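Local coordinates for DNA repair and telomere maintenance protein nbs1 (Schizosaccharomyces pombe, PDB 3HUF), which links the Mre11-Rad50 nuclease complex to phosphorylated partners such as Ctp1 through its FHA and BRCT domains during DNA double-strand break repair and telomere maintenance, at residues 27-32 / 44-49; 10-15 / 35-40; 149-154 / 163-168. One frame throughout, in Å; residues are numbered along the deposited sequence.

How the contacts relate
Contacts 1 and 2 both belong to the FHA domain, with centres 9 Å apart, and their segments alternate along the chain. Asp-31, in the loop 27-32 of contact 1, ties them together: its OD2 makes a salt bridge to Lys-12 NZ at 2.8 Å, and its OD1 probably accepts a hydrogen bond from Gln-37 N. Contact 1 borders the bound peptide, which Arg-27, Ser-44 and Lys-45 hold; contact 2 pairs the loop 10-15 with the segment 35-40 beside it. Contact 3 follows later in the chain, within the first BRCT domain. Its nearest atoms lie about 24 Å from contact 1 and about 17 Å from contact 2, so it touches neither.

Contact 1 of 3, residues 27-32 / 44-49; sequences RNVSDD and SKRHAR
The guanidinium of Arg-27 lies with one face over the backbone of the other segment: Lys-45 N sits 4.0 Å above its plane, offset toward the rim, and Ser-44 CA lies over the same face. NH2 also reaches the aliphatic part of Lys-45, 3.4 Å from CG, where the two long side chains cross obliquely. The second flat group, the ring of His-47, receives Ser-44 N in its plane at ND1 (2.9 Å), which ties Ser-44 to His-47 three residues on; NE2 is held by Gly-78 O. The backbones join through Arg-27 N to Ser-44 O, 3.0 Å and almost straight at 178°, and Asn-28 N to Lys-45 O. These are the peptide-binding loops at the end of the FHA beta sandwich: Arg-27 NH1, Ser-44 OG and Lys-45 N all bond to a modified side chain of the bound peptide, consistent with phosphoresidue recognition. Asn-28 CB packs on Lys-45 CB at 3.8 Å. Lys-45 NZ stays 4.5 Å from Arg-27 NH2, a gathering of positive charge that would probably suit an anionic ligand.

Contact 2 of 3, residues 10-15 / 35-40; sequences ILKGKS and HIQVIS
Ile-10 and Leu-11 press their side chains against Ile-36 and Val-38, bringing a tight turn up to the outermost strand of one sheet of the FHA beta sandwich. The turn, type I' from Leu-11 to Lys-14, lies in the loop between the antiparallel strands 2-6 and 16-18, and strand 35-37 belongs to the other sheet. Leu-11 supplies one bump: CD2 enters the hollow between Ile-36 CG2, 3.8 Å away, and Val-38 CG2, at 4.2 Å, with Gln-37 O beside it. Ile-10 lies alongside Val-38, both pointing the same way, and its CD1 meets Val-38 CG1 at 3.7 Å. Ile-10 O meets the backbone, taking a weak hydrogen bond from Ile-39 N (3.4 Å) and a CA-H...O contact from Val-38 CA (3.5 Å, 156°). Lys-12 reaches across on the exposed side, its side chain at about a right angle to that of Gln-37. A bend at chi4 (126°) sets NZ 2.8 Å from Gln-37 OE1, the donor tilted 18° from the carbonyl plane. NZ also pairs with Asp-31, and Gln-37 NE2 bonds to Arg-27 O, which probably fixes the rotation of the amide. Beside this bond a water lies 2.7 Å from Gln-37 O, to which it probably donates, and weakly accepts a hydrogen bond from Lys-12 NZ.

Contact 3 of 3, residues 149-154 / 163-168; sequences THFVMN and VGTMYA
Thr-165 OG1, hydrogen-bonded to Thr-162 OG1 just before the helix, lies against Phe-151 CE2 (3.4 Å), with Met-153 CB also near. The bond to Thr-162 serves the hydroxyl of a buried residue. The CB-OG1 bond of Thr-165 is anti to the carbonyl carbon (chi1 -53°), which leaves CG2 anti to the backbone N. There CG2 meets Met-153 CE at 3.4 Å, tighter than usual van der Waals contact. The methionine comes to the threonine at a slant, and its bend at chi3 (41°) is what turns CE to this methyl.

Phe-151 carries most of the contact. It crosses Thr-165 at about a right angle and reaches the first turn of the helix with the far end of its ring: CZ comes to 3.5 Å from Gly-164 C, and Gly-164 O stands 3.6 Å above one face, offset toward the rim. The absence of a side chain on Gly-164 suits this close approach. At the other end of the ring Ala-168 CB, one turn further on, packs at CG, 3.7 Å away. Gly-164, Thr-165 and Ala-168 together receive the ring.

Strand 150-152 and helix 163-168 run nearly antiparallel, their axes 157° apart and 9.2 Å at closest approach. His-150 and Val-152 point away from the helix, to the opposite face of the sheet, while Val-163 and Tyr-167 touch helix 238-246 of the second BRCT domain. Strand 150-152, helix 163-170 and strand 174-176 make a beta-alpha-beta crossover, and this helix covering the four-stranded parallel sheet is characteristic of the BRCT fold.

Contact 1 of 3, residues 27-32 / 44-49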
loop_
_atom_site.group_PDB
_atom_site.type_symbol
_atom_site.label_atom_id
_atom_site.label_comp_id
_atom_site.label_asym_id
_atom_site.label_seq_id
_atom_site.Cartn_x
_atom_site.Cartn_y
_atom_site.Cartn_z
ATOM N N ARG A 27 16.515 -18.472 -22.617
ATOM C CA ARG A 27 16.489 -18.111 -24.040
ATOM C C ARG A 27 15.411 -18.869 -24.839
ATOM O O ARG A 27 14.808 -18.313 -25.764
ATOM C CB ARG A 27 17.882 -18.377 -24.643
ATOM C CG ARG A 27 18.113 -17.845 -26.053
ATOM C CD ARG A 27 19.539 -18.196 -26.494
ATOM N NE ARG A 27 19.735 -19.644 -26.613
ATOM C CZ ARG A 27 20.816 -20.298 -26.198
ATOM N NH1 ARG A 27 21.816 -19.649 -25.624
ATOM N NH2 ARG A 27 20.896 -21.609 -26.345
ATOM N N ASN A 28 15.166 -20.128 -24.475
ATOM C CA ASN A 28 14.255 -20.978 -25.238
ATOM C C ASN A 28 13.063 -21.430 -24.415
ATOM O O ASN A 28 12.898 -22.614 -24.114
ATOM C CB ASN A 28 14.999 -22.185 -25.796
ATOM C CG ASN A 28 14.754 -22.372 -27.272
ATOM O OD1 ASN A 28 13.620 -22.617 -27.710
ATOM N ND2 ASN A 28 15.822 -22.239 -28.062
ATOM N N VAL A 29 12.221 -20.466 -24.071
ATOM C CA VAL A 29 11.167 -20.651 -23.100
ATOM C C VAL A 29 10.094 -19.642 -23.519
ATOM O O VAL A 29 10.427 -18.558 -23.984
ATOM C CB VAL A 29 11.781 -20.448 -21.659
ATOM C CG1 VAL A 29 11.067 -19.390 -20.816
ATOM C CG2 VAL A 29 11.940 -21.784 -20.914
ATOM N N SER A 30 8.814 -19.992 -23.443
ATOM C CA SER A 30 7.811 -19.018 -23.876
ATOM C C SER A 30 7.114 -18.329 -22.713
ATOM O O SER A 30 6.771 -18.963 -21.718
ATOM C CB SER A 30 6.812 -19.599 -24.902
ATOM O OG SER A 30 6.106 -20.720 -24.401
ATOM N N ASP A 31 6.917 -17.020 -22.856
ATOM C CA ASP A 31 6.314 -16.182 -21.825
ATOM C C ASP A 31 4.919 -16.624 -21.427
ATOM O O ASP A 31 3.935 -16.306 -22.099
ATOM C CB ASP A 31 6.248 -14.733 -22.300
ATOM C CG ASP A 31 7.605 -14.155 -22.559
ATOM O OD1 ASP A 31 8.408 -14.097 -21.613
ATOM O OD2 ASP A 31 7.861 -13.751 -23.710
ATOM N N ASP A 32 4.838 -17.368 -20.331
ATOM C CA ASP A 32 3.543 -17.669 -19.735
ATOM C C ASP A 32 3.599 -17.439 -18.245
ATOM O O ASP A 32 4.605 -16.954 -17.718
ATOM C CB ASP A 32 3.033 -19.079 -20.107
ATOM C CG ASP A 32 4.007 -20.191 -19.753
ATOM O OD1 ASP A 32 4.764 -20.059 -18.771
ATOM O OD2 ASP A 32 3.995 -21.227 -20.460
ATOM N N SER A 44 21.564 -19.341 -21.388
ATOM C CA SER A 44 21.194 -20.736 -21.640
ATOM C C SER A 44 19.715 -20.847 -21.939
ATOM O O SER A 44 18.931 -19.980 -21.530
ATOM C CB SER A 44 21.510 -21.605 -20.440
ATOM O OG SER A 44 22.859 -21.461 -20.083
ATOM N N LYS A 45 19.347 -21.915 -22.648
ATOM C CA LYS A 45 17.958 -22.201 -22.999
ATOM C C LYS A 45 17.008 -22.130 -21.803
ATOM O O LYS A 45 15.982 -21.467 -21.865
ATOM C CB LYS A 45 17.850 -23.572 -23.659
ATOM C CG LYS A 45 18.488 -23.640 -25.016
ATOM C CD LYS A 45 18.131 -24.934 -25.706
ATOM C CE LYS A 45 19.357 -25.522 -26.348
ATOM N NZ LYS A 45 20.328 -25.909 -25.291
ATOM N N ARG A 46 17.348 -22.854 -20.742
ATOM C CA ARG A 46 16.721 -22.694 -19.434
ATOM C C ARG A 46 17.853 -22.215 -18.521
ATOM O O ARG A 46 18.786 -22.982 -18.252
ATOM C CB ARG A 46 16.170 -24.026 -18.924
ATOM C CG ARG A 46 15.020 -24.613 -19.729
ATOM C CD ARG A 46 14.580 -25.997 -19.195
ATOM N NE ARG A 46 14.096 -25.979 -17.806
ATOM C CZ ARG A 46 14.790 -26.423 -16.749
ATOM N NH1 ARG A 46 16.014 -26.931 -16.903
ATOM N NH2 ARG A 46 14.259 -26.366 -15.529
ATOM N N HIS A 47 17.791 -20.965 -18.054
ATOM C CA HIS A 47 18.972 -20.344 -17.435
ATOM C C HIS A 47 18.903 -20.183 -15.914
ATOM O O HIS A 47 19.838 -20.570 -15.195
ATOM C CB HIS A 47 19.307 -18.999 -18.097
ATOM C CG HIS A 47 20.658 -18.471 -17.725
ATOM N ND1 HIS A 47 21.740 -18.521 -18.573
ATOM C CD2 HIS A 47 21.107 -17.895 -16.587
ATOM C CE1 HIS A 47 22.798 -18.002 -17.975
ATOM N NE2 HIS A 47 22.436 -17.609 -16.769
ATOM N N ALA A 48 17.813 -19.593 -15.439
ATOM C CA ALA A 48 17.625 -19.304 -14.029
ATOM C C ALA A 48 16.219 -19.670 -13.559
ATOM O O ALA A 48 15.272 -19.695 -14.351
ATOM C CB ALA A 48 17.891 -17.809 -13.749
ATOM N N ARG A 49 16.098 -19.935 -12.264
ATOM C CA ARG A 49 14.810 -20.002 -11.611
ATOM C C ARG A 49 14.694 -18.830 -10.637
ATOM O O ARG A 49 15.610 -18.580 -9.868
ATOM C CB ARG A 49 14.659 -21.331 -10.881
ATOM C CG ARG A 49 13.346 -21.465 -10.136
ATOM C CD ARG A 49 13.292 -22.748 -9.304
ATOM N NE ARG A 49 13.671 -23.917 -10.105
ATOM C CZ ARG A 49 12.838 -24.623 -10.874
ATOM N NH1 ARG A 49 11.540 -24.306 -10.961
ATOM N NH2 ARG A 49 13.312 -25.658 -11.566
#

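Contact 2 of 3, residues 10-15 / 35-40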
loop_
_atom_site.group_PDB
_atom_site.type_symbol
_atom_site.label_atom_id
_atom_site.label_comp_id
_atom_site.label_asym_id
_atom_site.label_seq_id
_atom_site.Cartn_x
_atom_site.Cartn_y
_atom_site.Cartn_z
ATOM N N ILE A 10 15.924 -7.265 -24.568
ATOM C CA ILE A 10 16.049 -8.646 -24.106
ATOM C C ILE A 10 14.738 -9.178 -23.487
ATOM O O ILE A 10 14.486 -10.376 -23.502
ATOM C CB ILE A 10 17.304 -8.862 -23.219
ATOM C CG1 ILE A 10 17.208 -8.087 -21.906
ATOM C CG2 ILE A 10 18.584 -8.427 -23.976
ATOM C CD1 ILE A 10 17.966 -8.722 -20.742
ATOM N N LEU A 11 13.892 -8.268 -23.000
ATOM C CA LEU A 11 12.530 -8.618 -22.567
ATOM C C LEU A 11 11.481 -8.064 -23.527
ATOM O O LEU A 11 10.348 -7.776 -23.132
ATOM C CB LEU A 11 12.270 -8.123 -21.135
ATOM C CG LEU A 11 12.860 -8.952 -19.996
ATOM C CD1 LEU A 11 12.786 -8.202 -18.651
ATOM C CD2 LEU A 11 12.145 -10.293 -19.906
ATOM N N LYS A 12 11.877 -7.922 -24.793
ATOM C CA LYS A 12 11.036 -7.364 -25.858
ATOM C C LYS A 12 10.524 -5.954 -25.596
ATOM O O LYS A 12 9.500 -5.558 -26.146
ATOM C CB LYS A 12 9.872 -8.302 -26.199
ATOM C CG LYS A 12 10.318 -9.665 -26.703
ATOM C CD LYS A 12 9.246 -10.725 -26.456
ATOM C CE LYS A 12 9.707 -12.083 -26.958
ATOM N NZ LYS A 12 9.590 -13.064 -25.840
ATOM N N GLY A 13 11.229 -5.194 -24.765
ATOM C CA GLY A 13 10.807 -3.820 -24.437
ATOM C C GLY A 13 9.623 -3.737 -23.481
ATOM O O GLY A 13 9.021 -2.665 -23.302
ATOM N N LYS A 14 9.284 -4.871 -22.874
ATOM C CA LYS A 14 8.165 -4.960 -21.951
ATOM C C LYS A 14 8.633 -5.142 -20.509
ATOM O O LYS A 14 9.734 -5.645 -20.268
ATOM C CB LYS A 14 7.257 -6.117 -22.370
ATOM C CG LYS A 14 6.604 -5.825 -23.706
ATOM C CD LYS A 14 5.689 -6.912 -24.172
ATOM C CE LYS A 14 4.616 -6.317 -25.104
ATOM N NZ LYS A 14 5.073 -5.108 -25.904
ATOM N N SER A 15 7.806 -4.699 -19.565
ATOM C CA SER A 15 8.005 -5.020 -18.145
ATOM C C SER A 15 7.024 -6.101 -17.727
ATOM O O SER A 15 6.125 -6.465 -18.486
ATOM C CB SER A 15 7.869 -3.789 -17.255
ATOM O OG SER A 15 6.543 -3.291 -17.279
ATOM N N HIS A 35 6.956 -18.870 -16.944
ATOM C CA HIS A 35 8.189 -18.811 -17.731
ATOM C C HIS A 35 8.438 -17.402 -18.250
ATOM O O HIS A 35 7.489 -16.658 -18.584
ATOM C CB HIS A 35 8.138 -19.754 -18.936
ATOM C CG HIS A 35 7.956 -21.202 -18.588
ATOM N ND1 HIS A 35 6.719 -21.758 -18.342
ATOM C CD2 HIS A 35 8.851 -22.212 -18.479
ATOM C CE1 HIS A 35 6.864 -23.039 -18.061
ATOM N NE2 HIS A 35 8.148 -23.341 -18.140
ATOM N N ILE A 36 9.714 -17.052 -18.365
ATOM C CA ILE A 36 10.117 -15.740 -18.848
ATOM C C ILE A 36 11.213 -15.940 -19.885
ATOM O O ILE A 36 12.306 -16.434 -19.571
ATOM C CB ILE A 36 10.645 -14.826 -17.675
ATOM C CG1 ILE A 36 9.610 -14.714 -16.542
ATOM C CG2 ILE A 36 11.018 -13.438 -18.168
ATOM C CD1 ILE A 36 10.174 -14.158 -15.248
ATOM N N GLN A 37 10.915 -15.563 -21.126
ATOM C CA GLN A 37 11.881 -15.609 -22.207
ATOM C C GLN A 37 12.776 -14.375 -22.229
ATOM O O GLN A 37 12.297 -13.230 -22.235
ATOM C CB GLN A 37 11.191 -15.737 -23.571
ATOM C CG GLN A 37 12.191 -15.924 -24.704
ATOM C CD GLN A 37 11.543 -16.220 -26.055
ATOM O OE1 GLN A 37 10.555 -15.597 -26.446
ATOM N NE2 GLN A 37 12.104 -17.175 -26.766
ATOM N N VAL A 38 14.083 -14.630 -22.256
ATOM C CA VAL A 38 15.079 -13.584 -22.300
ATOM C C VAL A 38 16.061 -13.974 -23.380
ATOM O O VAL A 38 16.787 -14.960 -23.226
ATOM C CB VAL A 38 15.830 -13.439 -20.959
ATOM C CG1 VAL A 38 16.635 -12.144 -20.959
ATOM C CG2 VAL A 38 14.864 -13.433 -19.794
ATOM N N ILE A 39 16.088 -13.210 -24.468
ATOM C CA ILE A 39 16.871 -13.597 -25.637
ATOM C C ILE A 39 18.212 -12.871 -25.730
ATOM O O ILE A 39 18.256 -11.644 -25.860
ATOM C CB ILE A 39 16.080 -13.395 -26.939
ATOM C CG1 ILE A 39 14.660 -13.973 -26.780
ATOM C CG2 ILE A 39 16.837 -14.020 -28.120
ATOM C CD1 ILE A 39 13.745 -13.725 -27.943
ATOM N N SER A 40 19.289 -13.653 -25.638
ATOM C CA SER A 40 20.661 -13.183 -25.842
ATOM C C SER A 40 21.546 -14.413 -26.081
ATOM O O SER A 40 21.240 -15.504 -25.593
ATOM C CB SER A 40 21.156 -12.393 -24.616
ATOM O OG SER A 40 22.296 -11.595 -24.905
HETATM O O HOH W 1 9.987 -11.972 -22.625
#

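Contact 3 of 3, residues 149-154 / 163-168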
loop_
_atom_site.group_PDB
_atom_site.type_symbol
_atom_site.label_atom_id
_atom_site.label_comp_id
_atom_site.label_asym_id
_atom_site.label_seq_id
_atom_site.Cartn_x
_atom_site.Cartn_y
_atom_site.Cartn_z
ATOM N N THR A 149 -0.477 1.439 1.641
ATOM C CA THR A 149 -0.717 2.293 0.483
ATOM C C THR A 149 -2.214 2.414 0.151
ATOM O O THR A 149 -2.638 3.411 -0.418
ATOM C CB THR A 149 0.033 1.778 -0.778
ATOM O OG1 THR A 149 -0.348 0.422 -1.023
ATOM C CG2 THR A 149 1.550 1.831 -0.579
ATOM N N HIS A 150 -3.009 1.387 0.489
ATOM C CA HIS A 150 -4.438 1.383 0.134
ATOM C C HIS A 150 -5.242 0.911 1.305
ATOM O O HIS A 150 -4.766 0.083 2.093
ATOM C CB HIS A 150 -4.710 0.459 -1.051
ATOM C CG HIS A 150 -4.053 0.897 -2.320
ATOM N ND1 HIS A 150 -2.702 0.734 -2.553
ATOM C CD2 HIS A 150 -4.561 1.481 -3.432
ATOM C CE1 HIS A 150 -2.400 1.212 -3.750
ATOM N NE2 HIS A 150 -3.514 1.653 -4.313
ATOM N N PHE A 151 -6.467 1.425 1.408
ATOM C CA PHE A 151 -7.338 1.124 2.524
ATOM C C PHE A 151 -8.686 0.711 1.988
ATOM O O PHE A 151 -9.292 1.467 1.243
ATOM C CB PHE A 151 -7.505 2.358 3.424
ATOM C CG PHE A 151 -8.417 2.126 4.607
ATOM C CD1 PHE A 151 -7.911 1.651 5.798
ATOM C CD2 PHE A 151 -9.797 2.376 4.511
ATOM C CE1 PHE A 151 -8.748 1.428 6.890
ATOM C CE2 PHE A 151 -10.640 2.158 5.596
ATOM C CZ PHE A 151 -10.117 1.690 6.789
ATOM N N VAL A 152 -9.147 -0.481 2.378
ATOM C CA VAL A 152 -10.449 -0.978 1.945
ATOM C C VAL A 152 -11.521 -0.628 2.948
ATOM O O VAL A 152 -11.564 -1.222 4.021
ATOM C CB VAL A 152 -10.475 -2.519 1.814
ATOM C CG1 VAL A 152 -11.798 -2.969 1.166
ATOM C CG2 VAL A 152 -9.262 -3.009 1.023
ATOM N N MET A 153 -12.392 0.314 2.601
ATOM C CA MET A 153 -13.522 0.652 3.472
ATOM C C MET A 153 -14.602 -0.393 3.313
ATOM O O MET A 153 -14.718 -0.989 2.233
ATOM C CB MET A 153 -14.089 2.027 3.121
ATOM C CG MET A 153 -14.291 2.239 1.650
ATOM S SD MET A 153 -15.394 3.585 1.174
ATOM C CE MET A 153 -14.977 4.868 2.283
ATOM N N ASN A 154 -15.390 -0.616 4.367
ATOM C CA ASN A 154 -16.586 -1.458 4.251
ATOM C C ASN A 154 -17.593 -0.834 3.293
ATOM O O ASN A 154 -17.567 0.384 3.060
ATOM C CB ASN A 154 -17.287 -1.711 5.606
ATOM C CG ASN A 154 -16.347 -2.236 6.675
ATOM O OD1 ASN A 154 -15.270 -2.783 6.374
ATOM N ND2 ASN A 154 -16.743 -2.060 7.948
ATOM N N VAL A 163 -13.743 5.574 11.678
ATOM C CA VAL A 163 -12.522 6.324 12.004
ATOM C C VAL A 163 -11.312 5.860 11.178
ATOM O O VAL A 163 -10.461 6.668 10.806
ATOM C CB VAL A 163 -12.170 6.209 13.504
ATOM C CG1 VAL A 163 -11.096 7.217 13.876
ATOM C CG2 VAL A 163 -13.391 6.460 14.343
ATOM N N GLY A 164 -11.248 4.560 10.887
ATOM C CA GLY A 164 -10.169 4.016 10.064
ATOM C C GLY A 164 -10.190 4.643 8.685
ATOM O O GLY A 164 -9.138 4.971 8.109
ATOM N N THR A 165 -11.403 4.834 8.164
ATOM C CA THR A 165 -11.576 5.455 6.857
ATOM C C THR A 165 -11.180 6.922 6.889
ATOM O O THR A 165 -10.454 7.381 6.012
ATOM C CB THR A 165 -13.009 5.310 6.345
ATOM O OG1 THR A 165 -13.376 3.928 6.382
ATOM C CG2 THR A 165 -13.105 5.819 4.920
ATOM N N MET A 166 -11.649 7.639 7.912
ATOM C CA MET A 166 -11.349 9.056 8.074
ATOM C C MET A 166 -9.840 9.281 8.146
ATOM O O MET A 166 -9.302 10.204 7.515
ATOM C CB MET A 166 -11.973 9.578 9.361
ATOM C CG MET A 166 -13.484 9.468 9.460
ATOM S SD MET A 166 -14.023 9.751 11.169
ATOM C CE MET A 166 -15.787 9.363 11.043
ATOM N N TYR A 167 -9.180 8.427 8.931
ATOM C CA TYR A 167 -7.748 8.462 9.116
ATOM C C TYR A 167 -6.989 8.193 7.825
ATOM O O TYR A 167 -6.072 8.943 7.493
ATOM C CB TYR A 167 -7.320 7.483 10.207
ATOM C CG TYR A 167 -5.871 7.643 10.608
ATOM C CD1 TYR A 167 -5.339 8.907 10.905
ATOM C CD2 TYR A 167 -5.028 6.537 10.701
ATOM C CE1 TYR A 167 -4.013 9.062 11.277
ATOM C CE2 TYR A 167 -3.702 6.683 11.082
ATOM C CZ TYR A 167 -3.200 7.935 11.368
ATOM O OH TYR A 167 -1.874 8.048 11.716
ATOM N N ALA A 168 -7.395 7.150 7.087
ATOM C CA ALA A 168 -6.796 6.843 5.797
ATOM C C ALA A 168 -6.920 8.013 4.827
ATOM O O ALA A 168 -5.954 8.375 4.154
ATOM C CB ALA A 168 -7.415 5.612 5.202
#